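Local coordinates for protein prepilin (Salmonella typhi, PDB 3FHV) that serves as the pilin subunit of the type IVb pilus and interacts with CFTR, probably in attachment of the bacterium to its host cell, at residues A[55-58]-A[59-62]; A[20-23]-A[24-28]; A[132-135]-A[136-140]. All coordinates share one frame; numbering follows the deposited sequence.

Contact 1: residues A[55-58]-A[59-62]; sequences SGDP and ASGS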
loop_
_atom_site.group_PDB
_atom_site.type_symbol
_atom_site.label_atom_id
_atom_site.label_comp_id
_atom_site.label_asym_id
_atom_site.label_seq_id
_atom_site.Cartn_x
_atom_site.Cartn_y
_atom_site.Cartn_z
ATOM N N SER A 55 0.558 -3.169 -17.138
ATOM C CA SER A 55 0.136 -3.411 -18.510
ATOM C C SER A 55 0.227 -4.896 -18.853
ATOM O O SER A 55 0.060 -5.756 -17.976
ATOM C CB SER A 55 0.962 -2.563 -19.492
ATOM O OG SER A 55 2.348 -2.790 -19.346
ATOM N N GLY A 56 0.492 -5.202 -20.117
ATOM C CA GLY A 56 0.550 -6.590 -20.531
ATOM C C GLY A 56 -0.879 -7.093 -20.648
ATOM O O GLY A 56 -1.718 -6.426 -21.252
ATOM N N ASP A 57 -1.170 -8.249 -20.061
ATOM C CA ASP A 57 -2.517 -8.818 -20.120
ATOM C C ASP A 57 -2.968 -9.417 -18.787
ATOM O O ASP A 57 -2.981 -10.637 -18.620
ATOM C CB ASP A 57 -2.585 -9.899 -21.204
ATOM C CG ASP A 57 -3.420 -9.481 -22.400
ATOM O OD1 ASP A 57 -3.609 -10.319 -23.313
ATOM O OD2 ASP A 57 -3.884 -8.318 -22.431
ATOM N N PRO A 58 -3.352 -8.566 -17.821
ATOM C CA PRO A 58 -3.795 -9.082 -16.520
ATOM C C PRO A 58 -5.031 -9.978 -16.596
ATOM O O PRO A 58 -5.227 -10.840 -15.741
ATOM C CB PRO A 58 -4.026 -7.813 -15.695
ATOM C CG PRO A 58 -4.329 -6.776 -16.725
ATOM C CD PRO A 58 -3.367 -7.093 -17.837
ATOM N N ALA A 59 -5.856 -9.788 -17.622
ATOM C CA ALA A 59 -7.053 -10.608 -17.778
ATOM C C ALA A 59 -6.676 -12.036 -18.168
ATOM O O ALA A 59 -7.496 -12.949 -18.081
ATOM C CB ALA A 59 -7.977 -10.002 -18.831
ATOM N N SER A 60 -5.431 -12.225 -18.593
ATOM C CA SER A 60 -4.948 -13.543 -18.999
ATOM C C SER A 60 -3.838 -14.058 -18.083
ATOM O O SER A 60 -3.211 -15.076 -18.369
ATOM C CB SER A 60 -4.427 -13.496 -20.440
ATOM O OG SER A 60 -5.457 -13.145 -21.348
ATOM N N GLY A 61 -3.594 -13.349 -16.987
ATOM C CA GLY A 61 -2.550 -13.765 -16.068
ATOM C C GLY A 61 -1.165 -13.479 -16.615
ATOM O O GLY A 61 -0.203 -14.183 -16.301
ATOM N N SER A 62 -1.058 -12.443 -17.440
ATOM C CA SER A 62 0.225 -12.064 -18.026
ATOM C C SER A 62 0.471 -10.566 -17.868
ATOM O O SER A 62 0.955 -9.899 -18.783
ATOM C CB SER A 62 0.269 -12.441 -19.510
ATOM O OG SER A 62 0.276 -13.849 -19.676
#
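D57 sets its CB against the CB atoms of S60 and S62, in the hairpin that joins strands 53-55 and 62-66. This CB lies 4.1 Å from S60 CB and 4.2 Å from S62 CB, so one methylene meets both serines at van der Waals range. The first torsion falls away from any staggered position (chi1 -110°), and the residue is exposed. At the end of the chain OD1 comes to 3.9 Å from S60 OG, too far for a hydrogen bond, while OD2 lies near the carbonyl oxygen of G56, another acceptor.

The backbone does the binding. D57 N gives an almost straight bond to S62 O (3.0 Å, 172° at the hydrogen), and S62 N returns one to D57 O (2.9 Å), which makes the pair an antiparallel hydrogen-bonded one. D57 O also takes S60 N at 2.9 Å. S62 N and S60 N come in from opposite faces of the D57 carbonyl plane, each about 50° out of it. P58, A59 and S60 turn in a 3-10 manner, and G61 N adds a weak bond to P58 O (3.2 Å). G61 and S62 together face D57, which defines a G1 beta bulge, with G61 in the left-handed conformation that this bulge uses.

From outside the turn, Q45 NE2 is hydrogen-bonded to P58 O, and the proline packs against a modified side chain of the bound peptide. The bonds across the turn all run between main-chain atoms, so its shape probably depends little on the S60 and S62 hydroxyls or on the carboxylate; as D57 is exposed and its carboxylate makes no hydrogen bond across the turn, its charge is probably not needed to close it.

Contact 2: residues A[20-23]-A[24-28]; sequences NTIG and MMKGV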
loop_
_atom_site.group_PDB
_atom_site.type_symbol
_atom_site.label_atom_id
_atom_site.label_comp_id
_atom_site.label_asym_id
_atom_site.label_seq_id
_atom_site.Cartn_x
_atom_site.Cartn_y
_atom_site.Cartn_z
ATOM N N ASN A 20 4.183 -5.985 0.501
ATOM C CA ASN A 20 3.066 -6.773 -0.002
ATOM C C ASN A 20 3.519 -8.173 -0.395
ATOM O O ASN A 20 2.825 -9.154 -0.141
ATOM C CB ASN A 20 2.419 -6.095 -1.209
ATOM C CG ASN A 20 1.730 -4.798 -0.842
ATOM O OD1 ASN A 20 1.257 -4.638 0.281
ATOM N ND2 ASN A 20 1.654 -3.877 -1.789
ATOM N N THR A 21 4.682 -8.258 -1.026
ATOM C CA THR A 21 5.217 -9.542 -1.436
ATOM C C THR A 21 5.524 -10.411 -0.217
ATOM O O THR A 21 5.223 -11.605 -0.211
ATOM C CB THR A 21 6.490 -9.356 -2.298
ATOM O OG1 THR A 21 6.170 -8.552 -3.442
ATOM C CG2 THR A 21 7.018 -10.707 -2.779
ATOM N N ILE A 22 6.135 -9.826 0.811
ATOM C CA ILE A 22 6.442 -10.586 2.021
ATOM C C ILE A 22 5.130 -11.114 2.612
ATOM O O ILE A 22 5.045 -12.270 3.036
ATOM C CB ILE A 22 7.184 -9.707 3.054
ATOM C CG1 ILE A 22 8.617 -9.459 2.569
ATOM C CG2 ILE A 22 7.192 -10.383 4.425
ATOM C CD1 ILE A 22 9.325 -8.314 3.256
ATOM N N GLY A 23 4.102 -10.271 2.612
ATOM C CA GLY A 23 2.807 -10.679 3.138
ATOM C C GLY A 23 2.232 -11.848 2.352
ATOM O O GLY A 23 1.723 -12.811 2.930
ATOM N N MET A 24 2.316 -11.768 1.027
ATOM C CA MET A 24 1.808 -12.831 0.166
ATOM C C MET A 24 2.590 -14.132 0.335
ATOM O O MET A 24 2.004 -15.208 0.377
ATOM C CB MET A 24 1.864 -12.402 -1.303
ATOM C CG MET A 24 1.413 -13.478 -2.280
ATOM S SD MET A 24 1.451 -12.947 -4.007
ATOM C CE MET A 24 3.098 -13.326 -4.450
ATOM N N MET A 25 3.912 -14.034 0.431
ATOM C CA MET A 25 4.738 -15.230 0.568
ATOM C C MET A 25 4.524 -15.982 1.876
ATOM O O MET A 25 4.720 -17.196 1.938
ATOM C CB MET A 25 6.219 -14.874 0.393
ATOM C CG MET A 25 6.588 -14.468 -1.027
ATOM S SD MET A 25 6.238 -15.764 -2.244
ATOM C CE MET A 25 4.569 -15.431 -2.625
ATOM N N LYS A 26 4.119 -15.271 2.921
ATOM C CA LYS A 26 3.875 -15.917 4.206
ATOM C C LYS A 26 2.737 -16.928 4.086
ATOM O O LYS A 26 2.610 -17.834 4.910
ATOM C CB LYS A 26 3.527 -14.874 5.273
ATOM C CG LYS A 26 4.698 -14.008 5.678
ATOM C CD LYS A 26 4.329 -13.066 6.812
ATOM C CE LYS A 26 5.537 -12.250 7.246
ATOM N NZ LYS A 26 5.192 -11.267 8.307
ATOM N N GLY A 27 1.917 -16.767 3.052
ATOM C CA GLY A 27 0.796 -17.666 2.846
ATOM C C GLY A 27 1.066 -18.819 1.897
ATOM O O GLY A 27 0.219 -19.696 1.736
ATOM N N VAL A 28 2.231 -18.827 1.260
ATOM C CA VAL A 28 2.564 -19.902 0.334
ATOM C C VAL A 28 3.360 -20.993 1.036
ATOM O O VAL A 28 4.331 -20.718 1.739
ATOM C CB VAL A 28 3.373 -19.389 -0.885
ATOM C CG1 VAL A 28 2.606 -18.275 -1.579
ATOM C CG2 VAL A 28 4.742 -18.905 -0.452
#
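M25 lays its CG against the T21 backbone carbonyl oxygen, 3.3 Å away, and 4.2 Å from T21 CG2. The two side chains lie side by side and point the same way, along the last turn of helix 8-25. The T21 methyl is brought there because it stands opposite the backbone N, next to the carbonyl carbon, while OG1 turns back and donates a hydrogen bond to L17 O. One residue further round, K26 passes I22 at a slant: its CG is 3.2 Å from I22 O and its CE 3.8 Å from I22 CG2. Beyond CG the lysine chain is fully extended, which lets its aliphatic part graze the isoleucine while the amine moves on outward.

Beneath these contacts are the helical bonds M24 N to N20 O (2.9 Å) and M25 N to T21 O (2.8 Å). The next one, K26 N to I22 O, is longer at 3.1 Å and more bent (142° at the hydrogen), and a weak second bond goes from K26 N to G23 O. A type I turn from M25 to V28 then leads the chain off the helix.

In the pilin fold an N-terminal helix packs on an antiparallel sheet, and this is the end of that helix. T21 and I22 touch F89 of strand 88-96; T21 and M25 also reach M39 of helix 36-45, where L43 meets T21 and M24, and F33, in a loop, touches both methionines. Further out, N20 ND2 is hydrogen-bonded to A48 O and to V54 O of the second subunit, and V28 O receives N86 ND2.

Contact 3: residues A[132-135]-A[136-140]; sequences EIAS and SECTA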
loop_
_atom_site.group_PDB
_atom_site.type_symbol
_atom_site.label_atom_id
_atom_site.label_comp_id
_atom_site.label_asym_id
_atom_site.label_seq_id
_atom_site.Cartn_x
_atom_site.Cartn_y
_atom_site.Cartn_z
ATOM N N GLU A 132 27.785 8.405 -1.723
ATOM C CA GLU A 132 29.081 8.362 -2.388
ATOM C C GLU A 132 29.209 7.109 -3.245
ATOM O O GLU A 132 29.724 7.168 -4.358
ATOM C CB GLU A 132 30.224 8.401 -1.368
ATOM C CG GLU A 132 30.399 9.727 -0.640
ATOM C CD GLU A 132 29.258 10.039 0.302
ATOM O OE1 GLU A 132 28.587 9.087 0.756
ATOM O OE2 GLU A 132 29.040 11.233 0.603
ATOM N N ILE A 133 28.744 5.974 -2.735
ATOM C CA ILE A 133 28.833 4.736 -3.506
ATOM C C ILE A 133 27.905 4.792 -4.718
ATOM O O ILE A 133 28.314 4.498 -5.845
ATOM C CB ILE A 133 28.464 3.500 -2.638
ATOM C CG1 ILE A 133 29.592 3.201 -1.645
ATOM C CG2 ILE A 133 28.194 2.289 -3.530
ATOM C CD1 ILE A 133 29.244 2.109 -0.625
ATOM N N ALA A 134 26.653 5.172 -4.481
ATOM C CA ALA A 134 25.666 5.250 -5.548
ATOM C C ALA A 134 26.092 6.186 -6.676
ATOM O O ALA A 134 26.016 5.817 -7.851
ATOM C CB ALA A 134 24.319 5.682 -4.984
ATOM N N SER A 135 26.540 7.390 -6.321
ATOM C CA SER A 135 26.970 8.371 -7.321
ATOM C C SER A 135 27.976 7.769 -8.294
ATOM O O SER A 135 27.967 8.061 -9.492
ATOM C CB SER A 135 27.615 9.585 -6.643
ATOM O OG SER A 135 26.687 10.265 -5.818
ATOM N N SER A 136 28.849 6.923 -7.773
ATOM C CA SER A 136 29.870 6.315 -8.602
ATOM C C SER A 136 29.346 5.124 -9.398
ATOM O O SER A 136 29.574 5.030 -10.608
ATOM C CB SER A 136 31.056 5.905 -7.720
ATOM O OG SER A 136 32.077 5.261 -8.467
ATOM N N GLU A 137 28.629 4.222 -8.733
ATOM C CA GLU A 137 28.108 3.035 -9.401
ATOM C C GLU A 137 26.939 3.266 -10.355
ATOM O O GLU A 137 26.750 2.498 -11.289
ATOM C CB GLU A 137 27.723 1.980 -8.370
ATOM C CG GLU A 137 28.885 1.535 -7.505
ATOM C CD GLU A 137 28.474 0.477 -6.514
ATOM O OE1 GLU A 137 27.252 0.336 -6.298
ATOM O OE2 GLU A 137 29.357 -0.197 -5.946
ATOM N N CYS A 138 26.144 4.303 -10.114
ATOM C CA CYS A 138 25.025 4.608 -11.000
ATOM C C CYS A 138 25.626 5.272 -12.228
ATOM O O CYS A 138 26.352 6.247 -12.103
ATOM C CB CYS A 138 24.049 5.574 -10.336
ATOM S SG CYS A 138 23.120 4.902 -8.916
ATOM N N THR A 139 25.316 4.747 -13.407
ATOM C CA THR A 139 25.871 5.279 -14.650
ATOM C C THR A 139 25.038 6.372 -15.316
ATOM O O THR A 139 23.824 6.454 -15.133
ATOM C CB THR A 139 26.121 4.134 -15.657
ATOM O OG1 THR A 139 24.951 3.310 -15.749
ATOM C CG2 THR A 139 27.296 3.279 -15.198
ATOM N N ALA A 140 25.713 7.210 -16.097
ATOM C CA ALA A 140 25.073 8.323 -16.796
ATOM C C ALA A 140 23.976 7.865 -17.748
ATOM O O ALA A 140 24.022 6.752 -18.270
ATOM C CB ALA A 140 26.124 9.114 -17.565
#
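I133 presses its CG2 methyl over the face of the E137 carboxylate, 3.5 Å from CD and about as far from OE1, with OE2 at 3.7 Å. The two side chains lie next to each other, pointing the same way, one turn apart on helix 131-137. This short helix belongs to the disulfide-bounded region near the C-terminus of type IV pilins, here closed by the bond between C101 and C138. The glutamate chain runs straight beyond CG (chi2 -179°), which carries the carboxylate under the methyl; H124 touches both residues.

The backbone follows the same spacing. E137 N meets I133 O at 2.9 Å, nearly straight on (172° at the hydrogen), and C138 N meets A134 O at 2.7 Å; S136 N adds a weak bond to I133 O. C138 is the first residue to leave helical angles, which places the disulfide immediately after the helix. A134 faces helix 98-111, touching V102, S105 and T106, and V102 also meets C138. The cysteine sulfur lies 4.2 Å from A134 CB, but closer still to the backbone: C138 SG is 3.2 Å from A134 O.

Overall arrangement
The three contacts follow one another along the chain, in the order 2, 1, 3, without touching. Contacts 1 and 2 are the nearer pair, with centres 21 Å apart and nearest atoms about 12 Å apart. Contact 3 lies on the opposite side of the chain's centre from both, its centre 35 Å from contact 1 and 32 Å from contact 2. Contact 1 closes the hairpin at an outermost strand of the sheet and is the one that reaches the bound peptide, through P58. Contact 2 ends the N-terminal helix and meets the second subunit through N20, whereas contact 3 is fixed within its own chain by the disulfide.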